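Methylaspartate ammonia-lyase (PDB 1KKO) catalyses the reversible anti elimination of ammonia from (2S,3S)-3-methyl-L-aspartate to give mesaconate, using magnesium, as a homodimer of the enolase superfamily. Local coordinates at residues 11-19 with 359-367; 128-139 with 332-341. All coordinates share one frame; numbering follows the deposited sequence.

Interaction 1. Residues 11-19 with 359-367; sequences GYSSFYFDD and GTCNETEIS. With SO4 (sulfate ion), chain C.
Asn362 OD1 takes two bonds from 11-19: Ser13 OG donates to it at 2.8 Å, from above the carbonyl plane, and the backbone N of Phe15 adds a weak one. An asparagine suits the place because its two ends differ. While the oxygen serves the corner where strand 3-18 bends, Asn362 ND2 sits 3.1 Å above one face of the Phe17 ring, offset toward the rim, with the amide and ring planes almost perpendicular at 83°. Asn362 CG lies anti to the backbone N (chi1 -164°), which swings the amide across to the strand. Next to it Ser14 N donates to Glu363 O at 2.9 Å, joining the two backbones beside the amide. Cys361 SG approaches the Phe15 ring obliquely, 4.3 Å from its centroid.

Thr360 OG1 accepts from Asn362 N in an ST turn and donates to a sulfate oxygen, SO4 O1, while the N-H of Cys361 points straight at SO4 O3 (2.7 Å). Thr360 and Cys361 belong to the substrate site, and Lys331 and Gln172 also hold the sulfate. The anion therefore probably marks where a substrate carboxylate binds, on a turn whose next residue is gripped by the N-terminal strand.

Interaction 2. Residues 128-139 with 332-341; sequences TAVRYGLSQALL and TPDLGGIHNI
The Tyr132 ring stands between two groups: Pro333 CA lies over the centre of one face, 3.6 Å from the centroid and almost on the ring normal, a CH-pi contact, while Gln136 NE2 lies over the centre of the opposite face. Tyr132 and Pro333 run side by side in the same direction, and the compact, rigid proline offers its CA-H and ring carbons to the aromatic face. Tyr132 CG is anti to the backbone N (chi1 -169°), carrying the ring out along 332-333 until Tyr132 OH receives a bond from Thr332 OG1 (2.8 Å); the same hydroxyl also bonds Glu363. Ile338 crosses the tyrosine at about a right angle, Ile338 CG2 3.7 Å from Tyr132 CD1, and also crosses Leu139, where Ile338 CD1 meets Leu139 CD2 at 3.6 Å.

Between these apolar contacts Ser135 OG accepts from Ile338 N (2.9 Å), satisfying a backbone N-H near the start of helix 339-351. At the other end Gly336, as a glycine, lets the Arg131 guanidinium lie close over its CA, and its positive phi also suits the residue. Arg131 is held by Asp117 and Leu126. Thr128 OG1 reaches Asp334 OD1 through a water; Asp334 also forms a salt bridge with Arg80.

Here a helix of the N-terminal domain packs on the turn following strand 327-330 of the TIM barrel, just beyond the catalytic Lys331, a domain junction consistent with the enolase superfamily.

The centres of the two interactions lie about 14 Å apart, and both join the N-terminal domain to the C-terminal TIM barrel. Along the chain the order is 11-19, 128-139, 332-341, 359-367, so interaction 2 falls wholly between the two halves of interaction 1. Their barrel segments follow the neighbouring parallel strands 327-330 and 354-357, with helix 339-351 between. They meet directly where Glu363 packs on Pro333 and where Ser367 packs on Gln136. Lys331, the proton acceptor, immediately precedes 332-341, and Thr360 and Cys361 are assigned to the substrate site, so N-terminal elements pack against two adjacent loops at the active-site end of the barrel.

Interaction 1. Residues 11-19 with 359-367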
ATOM      1  N   GLY A  11      15.195   1.725  -2.339  1.00 11.40           N
ATOM      2  CA  GLY A  11      13.862   2.234  -2.079  1.00 11.11           C
ATOM      3  C   GLY A  11      13.463   2.018  -0.644  1.00 10.71           C
ATOM      4  O   GLY A  11      14.237   1.554   0.199  1.00 10.82           O
ATOM      5  N   TYR A  12      12.244   2.430  -0.363  1.00 10.73           N
ATOM      6  CA  TYR A  12      11.653   2.216   0.942  1.00 10.58           C
ATOM      7  C   TYR A  12      10.655   1.078   0.870  1.00 10.67           C
ATOM      8  O   TYR A  12       9.866   0.995  -0.067  1.00 11.36           O
ATOM      9  CB  TYR A  12      10.946   3.489   1.433  1.00 11.19           C
ATOM     10  CG  TYR A  12      11.902   4.595   1.841  1.00 11.72           C
ATOM     11  CD1 TYR A  12      12.681   4.471   2.967  1.00 12.57           C
ATOM     12  CD2 TYR A  12      12.021   5.745   1.091  1.00 13.09           C
ATOM     13  CE1 TYR A  12      13.546   5.464   3.340  1.00 13.46           C
ATOM     14  CE2 TYR A  12      12.887   6.752   1.460  1.00 13.26           C
ATOM     15  CZ  TYR A  12      13.643   6.598   2.583  1.00 13.46           C
ATOM     16  OH  TYR A  12      14.510   7.592   2.960  1.00 15.48           O
ATOM     17  N   SER A  13      10.713   0.188   1.855  1.00 10.11           N
ATOM     18  CA  SER A  13       9.710  -0.854   2.014  1.00 10.17           C
ATOM     19  C   SER A  13       8.532  -0.281   2.811  1.00  9.93           C
ATOM     20  O   SER A  13       8.540   0.888   3.210  1.00 10.90           O
ATOM     21  CB  SER A  13      10.299  -2.087   2.669  1.00 10.80           C
ATOM     22  OG  SER A  13      10.824  -1.790   3.939  1.00 12.53           O
ATOM     23  N   SER A  14       7.511  -1.091   3.053  1.00  9.45           N
ATOM     24  CA  SER A  14       6.257  -0.572   3.581  1.00  9.81           C
ATOM     25  C   SER A  14       6.128  -0.552   5.092  1.00  9.98           C
ATOM     26  O   SER A  14       5.039  -0.345   5.607  1.00 10.29           O
ATOM     27  CB  SER A  14       5.081  -1.310   2.966  1.00  9.98           C
ATOM     28  OG  SER A  14       4.876  -0.904   1.620  1.00 11.60           O
ATOM     29  N   PHE A  15       7.223  -0.734   5.820  1.00 10.01           N
ATOM     30  CA  PHE A  15       7.158  -0.483   7.241  1.00 10.27           C
ATOM     31  C   PHE A  15       8.528  -0.053   7.758  1.00 10.16           C
ATOM     32  O   PHE A  15       9.166   0.813   7.154  1.00 10.04           O
ATOM     33  CB  PHE A  15       6.448  -1.602   8.041  1.00 10.28           C
ATOM     34  CG  PHE A  15       5.806  -1.083   9.307  1.00 10.29           C
ATOM     35  CD1 PHE A  15       4.830  -0.095   9.232  1.00 11.39           C
ATOM     36  CD2 PHE A  15       6.212  -1.518  10.548  1.00 10.92           C
ATOM     37  CE1 PHE A  15       4.295   0.447  10.356  1.00 12.14           C
ATOM     38  CE2 PHE A  15       5.643  -0.981  11.696  1.00 12.54           C
ATOM     39  CZ  PHE A  15       4.693  -0.003  11.593  1.00 12.80           C
ATOM     40  N   TYR A  16       8.943  -0.636   8.874  1.00  9.92           N
ATOM     41  CA  TYR A  16      10.146  -0.269   9.609  1.00 10.25           C
ATOM     42  C   TYR A  16      10.869  -1.525  10.037  1.00 10.67           C
ATOM     43  O   TYR A  16      10.267  -2.590  10.186  1.00 10.80           O
ATOM     44  CB  TYR A  16       9.758   0.584  10.863  1.00 10.57           C
ATOM     45  CG  TYR A  16       9.120   1.838  10.369  1.00 10.21           C
ATOM     46  CD1 TYR A  16       7.798   1.841   9.979  1.00 10.36           C
ATOM     47  CD2 TYR A  16       9.874   2.978  10.136  1.00  9.71           C
ATOM     48  CE1 TYR A  16       7.246   2.945   9.386  1.00 10.02           C
ATOM     49  CE2 TYR A  16       9.330   4.077   9.540  1.00 10.63           C
ATOM     50  CZ  TYR A  16       8.018   4.051   9.147  1.00 10.52           C
ATOM     51  OH  TYR A  16       7.461   5.122   8.509  1.00 11.58           O
ATOM     52  N   PHE A  17      12.177  -1.404  10.197  1.00 10.61           N
ATOM     53  CA  PHE A  17      12.968  -2.408  10.893  1.00 11.36           C
ATOM     54  C   PHE A  17      12.938  -2.026  12.363  1.00 11.74           C
ATOM     55  O   PHE A  17      13.330  -0.910  12.715  1.00 12.38           O
ATOM     56  CB  PHE A  17      14.417  -2.400  10.420  1.00 11.50           C
ATOM     57  CG  PHE A  17      14.609  -2.874   9.009  1.00 11.58           C
ATOM     58  CD1 PHE A  17      14.253  -4.157   8.652  1.00 12.31           C
ATOM     59  CD2 PHE A  17      15.162  -2.045   8.052  1.00 12.49           C
ATOM     60  CE1 PHE A  17      14.436  -4.593   7.360  1.00 12.86           C
ATOM     61  CE2 PHE A  17      15.354  -2.505   6.769  1.00 13.32           C
ATOM     62  CZ  PHE A  17      14.977  -3.767   6.429  1.00 12.53           C
ATOM     63  N   ASP A  18      12.476  -2.949  13.201  1.00 12.41           N
ATOM     64  CA  ASP A  18      12.388  -2.723  14.636  1.00 13.19           C
ATOM     65  C   ASP A  18      13.283  -3.705  15.363  1.00 13.92           C
ATOM     66  O   ASP A  18      13.322  -4.894  15.036  1.00 14.67           O
ATOM     67  CB  ASP A  18      10.970  -2.955  15.121  1.00 13.24           C
ATOM     68  CG  ASP A  18      10.033  -1.814  14.823  1.00 13.59           C
ATOM     69  OD1 ASP A  18      10.495  -0.718  14.439  1.00 14.36           O
ATOM     70  OD2 ASP A  18       8.801  -1.966  14.960  1.00 14.45           O
ATOM     71  N   ASP A  19      13.989  -3.189  16.358  1.00 14.53           N
ATOM     72  CA  ASP A  19      14.842  -4.007  17.203  1.00 15.10           C
ATOM     73  C   ASP A  19      13.921  -4.652  18.242  1.00 15.52           C
ATOM     74  O   ASP A  19      13.619  -4.058  19.277  1.00 15.19           O
ATOM     75  CB  ASP A  19      15.900  -3.113  17.827  1.00 15.36           C
ATOM     76  CG  ASP A  19      16.879  -3.864  18.671  1.00 16.49           C
ATOM     77  OD1 ASP A  19      16.544  -4.968  19.139  1.00 16.07           O
ATOM     78  OD2 ASP A  19      17.998  -3.376  18.903  1.00 18.38           O
ATOM     79  N   GLY A 359       4.590 -13.600   5.562  1.00 11.26           N
ATOM     80  CA  GLY A 359       5.411 -12.510   5.084  1.00 11.25           C
ATOM     81  C   GLY A 359       5.493 -11.440   6.146  1.00 10.92           C
ATOM     82  O   GLY A 359       5.406 -11.728   7.346  1.00 11.66           O
ATOM     83  N   THR A 360       5.663 -10.197   5.716  1.00 10.59           N
ATOM     84  CA  THR A 360       5.873  -9.109   6.648  1.00 10.40           C
ATOM     85  C   THR A 360       5.221  -7.837   6.175  1.00 10.31           C
ATOM     86  O   THR A 360       5.069  -7.598   4.975  1.00 10.09           O
ATOM     87  CB  THR A 360       7.390  -8.898   6.819  1.00 10.32           C
ATOM     88  OG1 THR A 360       7.658  -7.792   7.704  1.00 10.54           O
ATOM     89  CG2 THR A 360       8.085  -8.574   5.493  1.00 10.50           C
ATOM     90  N   CYS A 361       4.834  -7.003   7.127  1.00 10.15           N
ATOM     91  CA  CYS A 361       4.409  -5.647   6.804  1.00 10.18           C
ATOM     92  C   CYS A 361       5.545  -4.851   6.170  1.00  9.95           C
ATOM     93  O   CYS A 361       5.298  -3.870   5.484  1.00 10.01           O
ATOM     94  CB  CYS A 361       3.917  -4.901   8.045  1.00 10.51           C
ATOM     95  SG  CYS A 361       5.109  -4.721   9.380  1.00 11.81           S
ATOM     96  N   ASN A 362       6.782  -5.295   6.364  1.00  9.38           N
ATOM     97  CA  ASN A 362       7.944  -4.543   5.921  1.00  9.55           C
ATOM     98  C   ASN A 362       8.469  -4.921   4.551  1.00  9.53           C
ATOM     99  O   ASN A 362       9.608  -4.627   4.246  1.00 10.55           O
ATOM    100  CB  ASN A 362       9.083  -4.649   6.935  1.00  9.75           C
ATOM    101  CG  ASN A 362      10.142  -3.599   6.718  1.00 10.63           C
ATOM    102  OD1 ASN A 362       9.828  -2.437   6.425  1.00 10.66           O
ATOM    103  ND2 ASN A 362      11.401  -3.993   6.873  1.00 11.63           N
ATOM    104  N   GLU A 363       7.647  -5.539   3.714  1.00  9.46           N
ATOM    105  CA  GLU A 363       8.075  -5.844   2.361  1.00  9.38           C
ATOM    106  C   GLU A 363       7.421  -4.852   1.394  1.00  9.01           C
ATOM    107  O   GLU A 363       7.180  -3.712   1.787  1.00  9.60           O
ATOM    108  CB  GLU A 363       7.947  -7.332   2.016  1.00  9.61           C
ATOM    109  CG  GLU A 363       6.581  -7.967   2.110  1.00 10.32           C
ATOM    110  CD  GLU A 363       6.691  -9.464   1.850  1.00 10.42           C
ATOM    111  OE1 GLU A 363       6.461 -10.275   2.778  1.00 10.85           O
ATOM    112  OE2 GLU A 363       7.018  -9.824   0.708  1.00 10.88           O
ATOM    113  N   THR A 364       7.195  -5.233   0.137  1.00  9.02           N
ATOM    114  CA  THR A 364       6.794  -4.252  -0.874  1.00  9.47           C
ATOM    115  C   THR A 364       5.601  -4.691  -1.690  1.00  8.87           C
ATOM    116  O   THR A 364       5.122  -5.805  -1.593  1.00  9.09           O
ATOM    117  CB  THR A 364       7.930  -3.944  -1.861  1.00  9.70           C
ATOM    118  OG1 THR A 364       8.103  -5.060  -2.756  1.00  9.70           O
ATOM    119  CG2 THR A 364       9.253  -3.731  -1.163  1.00 10.48           C
ATOM    120  N   GLU A 365       5.129  -3.780  -2.529  1.00  9.47           N
ATOM    121  CA  GLU A 365       4.029  -4.079  -3.421  1.00  9.64           C
ATOM    122  C   GLU A 365       4.431  -5.147  -4.430  1.00  9.33           C
ATOM    123  O   GLU A 365       3.628  -6.006  -4.781  1.00 10.15           O
ATOM    124  CB  GLU A 365       3.488  -2.804  -4.084  1.00 10.31           C
ATOM    125  CG  GLU A 365       4.085  -2.364  -5.419  1.00 11.13           C
ATOM    126  CD  GLU A 365       5.497  -1.805  -5.379  1.00 11.33           C
ATOM    127  OE1 GLU A 365       6.233  -2.004  -4.391  1.00 11.81           O
ATOM    128  OE2 GLU A 365       5.879  -1.176  -6.389  1.00 11.82           O
ATOM    129  N   ILE A 366       5.676  -5.106  -4.888  1.00  9.49           N
ATOM    130  CA  ILE A 366       6.152  -6.085  -5.857  1.00  9.58           C
ATOM    131  C   ILE A 366       6.343  -7.443  -5.211  1.00  9.01           C
ATOM    132  O   ILE A 366       5.972  -8.457  -5.786  1.00  9.72           O
ATOM    133  CB  ILE A 366       7.465  -5.619  -6.514  1.00  9.77           C
ATOM    134  CG1 ILE A 366       7.190  -4.415  -7.412  1.00 10.96           C
ATOM    135  CG2 ILE A 366       8.117  -6.763  -7.282  1.00 10.39           C
ATOM    136  CD1 ILE A 366       8.395  -3.821  -8.061  1.00 11.44           C
ATOM    137  N   SER A 367       6.920  -7.493  -4.021  1.00  9.22           N
ATOM    138  CA  SER A 367       7.136  -8.790  -3.386  1.00  9.27           C
ATOM    139  C   SER A 367       5.793  -9.420  -3.055  1.00  8.95           C
ATOM    140  O   SER A 367       5.591 -10.617  -3.264  1.00  9.28           O
ATOM    141  CB  SER A 367       8.062  -8.680  -2.177  1.00  9.60           C
ATOM    142  OG  SER A 367       7.480  -7.952  -1.105  1.00  9.99           O
TER
HETATM  143  S   SO4 C3001       5.575  -8.807  10.503  1.00 15.80           S
HETATM  144  O1  SO4 C3001       6.938  -8.808   9.915  1.00 16.05           O
HETATM  145  O2  SO4 C3001       5.778  -8.119  11.834  1.00 17.86           O
HETATM  146  O3  SO4 C3001       4.657  -8.045   9.664  1.00 15.54           O
HETATM  147  O4  SO4 C3001       5.025 -10.160  10.757  1.00 18.43           O

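Interaction 2. Residues 128-139 with 332-341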
ATOM      1  N   THR A 128      19.093 -13.455   2.846  1.00 11.29           N
ATOM      2  CA  THR A 128      17.801 -13.947   2.391  1.00 11.27           C
ATOM      3  C   THR A 128      17.044 -12.901   1.580  1.00 10.87           C
ATOM      4  O   THR A 128      16.348 -13.258   0.649  1.00 10.94           O
ATOM      5  CB  THR A 128      16.905 -14.417   3.556  1.00 11.56           C
ATOM      6  OG1 THR A 128      16.880 -13.426   4.590  1.00 12.39           O
ATOM      7  CG2 THR A 128      17.442 -15.701   4.166  1.00 11.91           C
ATOM      8  N   ALA A 129      17.172 -11.625   1.931  1.00 10.51           N
ATOM      9  CA  ALA A 129      16.457 -10.561   1.213  1.00 10.82           C
ATOM     10  C   ALA A 129      16.913 -10.457  -0.227  1.00 10.46           C
ATOM     11  O   ALA A 129      16.122 -10.136  -1.094  1.00 10.51           O
ATOM     12  CB  ALA A 129      16.647  -9.239   1.901  1.00 10.75           C
ATOM     13  N   VAL A 130      18.203 -10.663  -0.466  1.00 10.82           N
ATOM     14  CA  VAL A 130      18.753 -10.620  -1.817  1.00 10.96           C
ATOM     15  C   VAL A 130      18.238 -11.820  -2.618  1.00 10.90           C
ATOM     16  O   VAL A 130      17.798 -11.684  -3.750  1.00 10.85           O
ATOM     17  CB  VAL A 130      20.283 -10.583  -1.790  1.00 11.73           C
ATOM     18  CG1 VAL A 130      20.856 -10.738  -3.211  1.00 12.31           C
ATOM     19  CG2 VAL A 130      20.747  -9.304  -1.144  1.00 13.07           C
ATOM     20  N   ARG A 131      18.288 -13.005  -2.027  1.00 10.98           N
ATOM     21  CA  ARG A 131      17.773 -14.173  -2.699  1.00 11.47           C
ATOM     22  C   ARG A 131      16.273 -14.003  -2.968  1.00 10.77           C
ATOM     23  O   ARG A 131      15.772 -14.392  -4.017  1.00 10.97           O
ATOM     24  CB  ARG A 131      18.039 -15.403  -1.854  1.00 12.07           C
ATOM     25  CG  ARG A 131      19.520 -15.715  -1.755  1.00 14.38           C
ATOM     26  CD  ARG A 131      19.780 -16.949  -0.963  1.00 17.75           C
ATOM     27  NE  ARG A 131      19.937 -16.822   0.470  1.00 19.90           N
ATOM     28  CZ  ARG A 131      19.517 -17.748   1.347  1.00 17.72           C
ATOM     29  NH1 ARG A 131      18.806 -18.824   0.969  1.00 16.64           N
ATOM     30  NH2 ARG A 131      19.772 -17.566   2.615  1.00 19.86           N
ATOM     31  N   TYR A 132      15.560 -13.399  -2.018  1.00 10.58           N
ATOM     32  CA  TYR A 132      14.135 -13.143  -2.180  1.00 10.26           C
ATOM     33  C   TYR A 132      13.886 -12.252  -3.402  1.00  9.84           C
ATOM     34  O   TYR A 132      13.102 -12.600  -4.285  1.00 10.36           O
ATOM     35  CB  TYR A 132      13.615 -12.476  -0.915  1.00 10.40           C
ATOM     36  CG  TYR A 132      12.125 -12.353  -0.739  1.00  9.25           C
ATOM     37  CD1 TYR A 132      11.277 -13.430  -0.939  1.00  9.88           C
ATOM     38  CD2 TYR A 132      11.565 -11.147  -0.302  1.00  9.60           C
ATOM     39  CE1 TYR A 132       9.915 -13.307  -0.733  1.00 10.38           C
ATOM     40  CE2 TYR A 132      10.208 -11.023  -0.069  1.00  9.64           C
ATOM     41  CZ  TYR A 132       9.379 -12.114  -0.285  1.00  9.90           C
ATOM     42  OH  TYR A 132       8.022 -12.042  -0.063  1.00 10.91           O
ATOM     43  N   GLY A 133      14.560 -11.110  -3.462  1.00  9.76           N
ATOM     44  CA  GLY A 133      14.353 -10.189  -4.566  1.00  9.90           C
ATOM     45  C   GLY A 133      14.828 -10.706  -5.911  1.00  9.96           C
ATOM     46  O   GLY A 133      14.153 -10.537  -6.917  1.00  9.93           O
ATOM     47  N   LEU A 134      16.015 -11.299  -5.947  1.00 10.52           N
ATOM     48  CA  LEU A 134      16.517 -11.852  -7.192  1.00 10.54           C
ATOM     49  C   LEU A 134      15.574 -12.905  -7.734  1.00 10.65           C
ATOM     50  O   LEU A 134      15.264 -12.932  -8.917  1.00 10.43           O
ATOM     51  CB  LEU A 134      17.896 -12.477  -7.009  1.00 10.92           C
ATOM     52  CG  LEU A 134      19.053 -11.534  -6.707  1.00 11.50           C
ATOM     53  CD1 LEU A 134      20.313 -12.351  -6.502  1.00 12.12           C
ATOM     54  CD2 LEU A 134      19.262 -10.517  -7.823  1.00 12.56           C
ATOM     55  N   SER A 135      15.111 -13.786  -6.861  1.00 10.54           N
ATOM     56  CA  SER A 135      14.258 -14.879  -7.306  1.00 10.77           C
ATOM     57  C   SER A 135      12.902 -14.373  -7.816  1.00 10.28           C
ATOM     58  O   SER A 135      12.341 -14.911  -8.772  1.00 11.05           O
ATOM     59  CB  SER A 135      14.096 -15.911  -6.201  1.00 11.23           C
ATOM     60  OG  SER A 135      13.339 -15.402  -5.130  1.00 11.42           O
ATOM     61  N   GLN A 136      12.370 -13.313  -7.203  1.00 10.45           N
ATOM     62  CA  GLN A 136      11.141 -12.712  -7.712  1.00  9.84           C
ATOM     63  C   GLN A 136      11.357 -12.219  -9.139  1.00  9.63           C
ATOM     64  O   GLN A 136      10.566 -12.482 -10.015  1.00 10.08           O
ATOM     65  CB  GLN A 136      10.706 -11.514  -6.881  1.00  9.84           C
ATOM     66  CG  GLN A 136      10.201 -11.803  -5.484  1.00  9.64           C
ATOM     67  CD  GLN A 136      10.223 -10.535  -4.679  1.00  9.13           C
ATOM     68  OE1 GLN A 136       9.845  -9.475  -5.186  1.00 10.68           O
ATOM     69  NE2 GLN A 136      10.691 -10.615  -3.444  1.00  9.70           N
ATOM     70  N   ALA A 137      12.442 -11.489  -9.345  1.00 10.03           N
ATOM     71  CA  ALA A 137      12.720 -10.939 -10.661  1.00 10.07           C
ATOM     72  C   ALA A 137      12.985 -12.043 -11.692  1.00 10.28           C
ATOM     73  O   ALA A 137      12.583 -11.920 -12.838  1.00 10.45           O
ATOM     74  CB  ALA A 137      13.875  -9.978 -10.604  1.00 10.27           C
ATOM     75  N   LEU A 138      13.657 -13.115 -11.280  1.00 10.54           N
ATOM     76  CA  LEU A 138      13.947 -14.217 -12.193  1.00 11.05           C
ATOM     77  C   LEU A 138      12.683 -14.967 -12.587  1.00 10.77           C
ATOM     78  O   LEU A 138      12.573 -15.420 -13.728  1.00 11.32           O
ATOM     79  CB  LEU A 138      14.981 -15.165 -11.588  1.00 11.47           C
ATOM     80  CG  LEU A 138      16.371 -14.535 -11.526  1.00 12.08           C
ATOM     81  CD1 LEU A 138      17.219 -15.269 -10.521  1.00 12.48           C
ATOM     82  CD2 LEU A 138      17.031 -14.512 -12.903  1.00 13.42           C
ATOM     83  N   LEU A 139      11.729 -15.093 -11.666  1.00 10.89           N
ATOM     84  CA  LEU A 139      10.454 -15.710 -11.972  1.00 10.86           C
ATOM     85  C   LEU A 139       9.688 -14.829 -12.943  1.00 11.05           C
ATOM     86  O   LEU A 139       9.135 -15.291 -13.935  1.00 11.15           O
ATOM     87  CB  LEU A 139       9.634 -15.931 -10.707  1.00 11.56           C
ATOM     88  CG  LEU A 139       8.252 -16.555 -10.942  1.00 11.89           C
ATOM     89  CD1 LEU A 139       8.316 -17.919 -11.628  1.00 13.06           C
ATOM     90  CD2 LEU A 139       7.489 -16.673  -9.629  1.00 11.95           C
ATOM     91  N   THR A 332       7.658 -15.537   4.138  1.00 10.18           N
ATOM     92  CA  THR A 332       8.313 -15.614   2.843  1.00 10.20           C
ATOM     93  C   THR A 332       9.714 -15.016   2.702  1.00  9.81           C
ATOM     94  O   THR A 332      10.564 -15.683   2.162  1.00 10.63           O
ATOM     95  CB  THR A 332       7.383 -15.143   1.704  1.00 10.21           C
ATOM     96  OG1 THR A 332       7.029 -13.764   1.872  1.00 10.88           O
ATOM     97  CG2 THR A 332       6.070 -15.941   1.669  1.00 10.56           C
ATOM     98  N   PRO A 333      10.020 -13.801   3.169  1.00  9.74           N
ATOM     99  CA  PRO A 333      11.375 -13.285   2.917  1.00 10.16           C
ATOM    100  C   PRO A 333      12.452 -14.137   3.577  1.00 10.53           C
ATOM    101  O   PRO A 333      13.576 -14.201   3.104  1.00 11.35           O
ATOM    102  CB  PRO A 333      11.336 -11.870   3.516  1.00 10.67           C
ATOM    103  CG  PRO A 333       9.900 -11.526   3.612  1.00  9.87           C
ATOM    104  CD  PRO A 333       9.210 -12.824   3.922  1.00  9.80           C
ATOM    105  N   ASP A 334      12.105 -14.786   4.677  1.00 10.72           N
ATOM    106  CA  ASP A 334      13.074 -15.583   5.412  1.00 10.94           C
ATOM    107  C   ASP A 334      13.479 -16.883   4.724  1.00 11.47           C
ATOM    108  O   ASP A 334      14.448 -17.512   5.136  1.00 11.57           O
ATOM    109  CB  ASP A 334      12.536 -15.907   6.793  1.00 10.24           C
ATOM    110  CG  ASP A 334      12.468 -14.709   7.704  1.00 10.50           C
ATOM    111  OD1 ASP A 334      13.346 -13.806   7.610  1.00 12.04           O
ATOM    112  OD2 ASP A 334      11.565 -14.627   8.560  1.00 11.71           O
ATOM    113  N   LEU A 335      12.753 -17.273   3.692  1.00 11.56           N
ATOM    114  CA  LEU A 335      13.081 -18.495   2.968  1.00 11.49           C
ATOM    115  C   LEU A 335      14.097 -18.240   1.867  1.00 11.62           C
ATOM    116  O   LEU A 335      14.545 -19.176   1.238  1.00 12.15           O
ATOM    117  CB  LEU A 335      11.835 -19.137   2.363  1.00 12.02           C
ATOM    118  CG  LEU A 335      11.016 -19.951   3.362  1.00 12.70           C
ATOM    119  CD1 LEU A 335      10.075 -19.075   4.164  1.00 12.44           C
ATOM    120  CD2 LEU A 335      10.269 -21.064   2.663  1.00 14.31           C
ATOM    121  N   GLY A 336      14.478 -16.989   1.624  1.00 11.19           N
ATOM    122  CA  GLY A 336      15.419 -16.708   0.545  1.00 11.17           C
ATOM    123  C   GLY A 336      14.717 -16.797  -0.806  1.00 10.81           C
ATOM    124  O   GLY A 336      13.750 -16.098  -1.044  1.00 11.07           O
ATOM    125  N   GLY A 337      15.202 -17.633  -1.705  1.00 10.69           N
ATOM    126  CA  GLY A 337      14.583 -17.728  -3.007  1.00 10.60           C
ATOM    127  C   GLY A 337      13.152 -18.222  -2.896  1.00 10.29           C
ATOM    128  O   GLY A 337      12.851 -19.150  -2.128  1.00 10.65           O
ATOM    129  N   ILE A 338      12.266 -17.670  -3.720  1.00 10.28           N
ATOM    130  CA  ILE A 338      10.845 -17.979  -3.605  1.00 10.45           C
ATOM    131  C   ILE A 338      10.503 -19.392  -4.054  1.00 10.66           C
ATOM    132  O   ILE A 338       9.427 -19.881  -3.763  1.00 10.66           O
ATOM    133  CB  ILE A 338       9.993 -16.930  -4.341  1.00 10.26           C
ATOM    134  CG1 ILE A 338      10.286 -16.908  -5.836  1.00 11.26           C
ATOM    135  CG2 ILE A 338      10.182 -15.556  -3.701  1.00 11.19           C
ATOM    136  CD1 ILE A 338       9.347 -15.980  -6.611  1.00 11.66           C
ATOM    137  N   HIS A 339      11.405 -20.046  -4.778  1.00 10.94           N
ATOM    138  CA  HIS A 339      11.198 -21.457  -5.094  1.00 11.15           C
ATOM    139  C   HIS A 339      11.090 -22.253  -3.789  1.00 10.83           C
ATOM    140  O   HIS A 339      10.394 -23.268  -3.731  1.00 11.81           O
ATOM    141  CB  HIS A 339      12.310 -22.015  -5.960  1.00 11.30           C
ATOM    142  CG  HIS A 339      13.666 -21.923  -5.354  1.00 12.03           C
ATOM    143  ND1 HIS A 339      14.220 -20.737  -4.925  1.00 12.60           N
ATOM    144  CD2 HIS A 339      14.598 -22.880  -5.126  1.00 13.09           C
ATOM    145  CE1 HIS A 339      15.432 -20.965  -4.455  1.00 13.63           C
ATOM    146  NE2 HIS A 339      15.684 -22.259  -4.562  1.00 14.15           N
ATOM    147  N   ASN A 340      11.752 -21.790  -2.733  1.00 11.08           N
ATOM    148  CA  ASN A 340      11.678 -22.440  -1.430  1.00 11.23           C
ATOM    149  C   ASN A 340      10.274 -22.321  -0.846  1.00 10.82           C
ATOM    150  O   ASN A 340       9.840 -23.184  -0.088  1.00 11.39           O
ATOM    151  CB  ASN A 340      12.700 -21.867  -0.450  1.00 11.41           C
ATOM    152  CG  ASN A 340      14.128 -22.121  -0.863  1.00 11.68           C
ATOM    153  OD1 ASN A 340      14.980 -21.217  -0.826  1.00 14.48           O
ATOM    154  ND2 ASN A 340      14.409 -23.339  -1.254  1.00 12.55           N
ATOM    155  N   ILE A 341       9.560 -21.235  -1.145  1.00 10.67           N
ATOM    156  CA  ILE A 341       8.182 -21.117  -0.682  1.00 10.80           C
ATOM    157  C   ILE A 341       7.332 -22.203  -1.333  1.00 10.78           C
ATOM    158  O   ILE A 341       6.509 -22.841  -0.666  1.00 11.08           O
ATOM    159  CB  ILE A 341       7.551 -19.756  -1.029  1.00 10.68           C
ATOM    160  CG1 ILE A 341       8.341 -18.586  -0.466  1.00 11.20           C
ATOM    161  CG2 ILE A 341       6.113 -19.705  -0.527  1.00 11.01           C
ATOM    162  CD1 ILE A 341       7.940 -17.269  -1.123  1.00 12.16           C
TER
HETATM  163  O   HOH W   1      15.046 -11.441   4.155  1.00 13.03           O
HETATM  164  O   HOH W   2      16.079 -14.182   7.260  1.00 17.65           O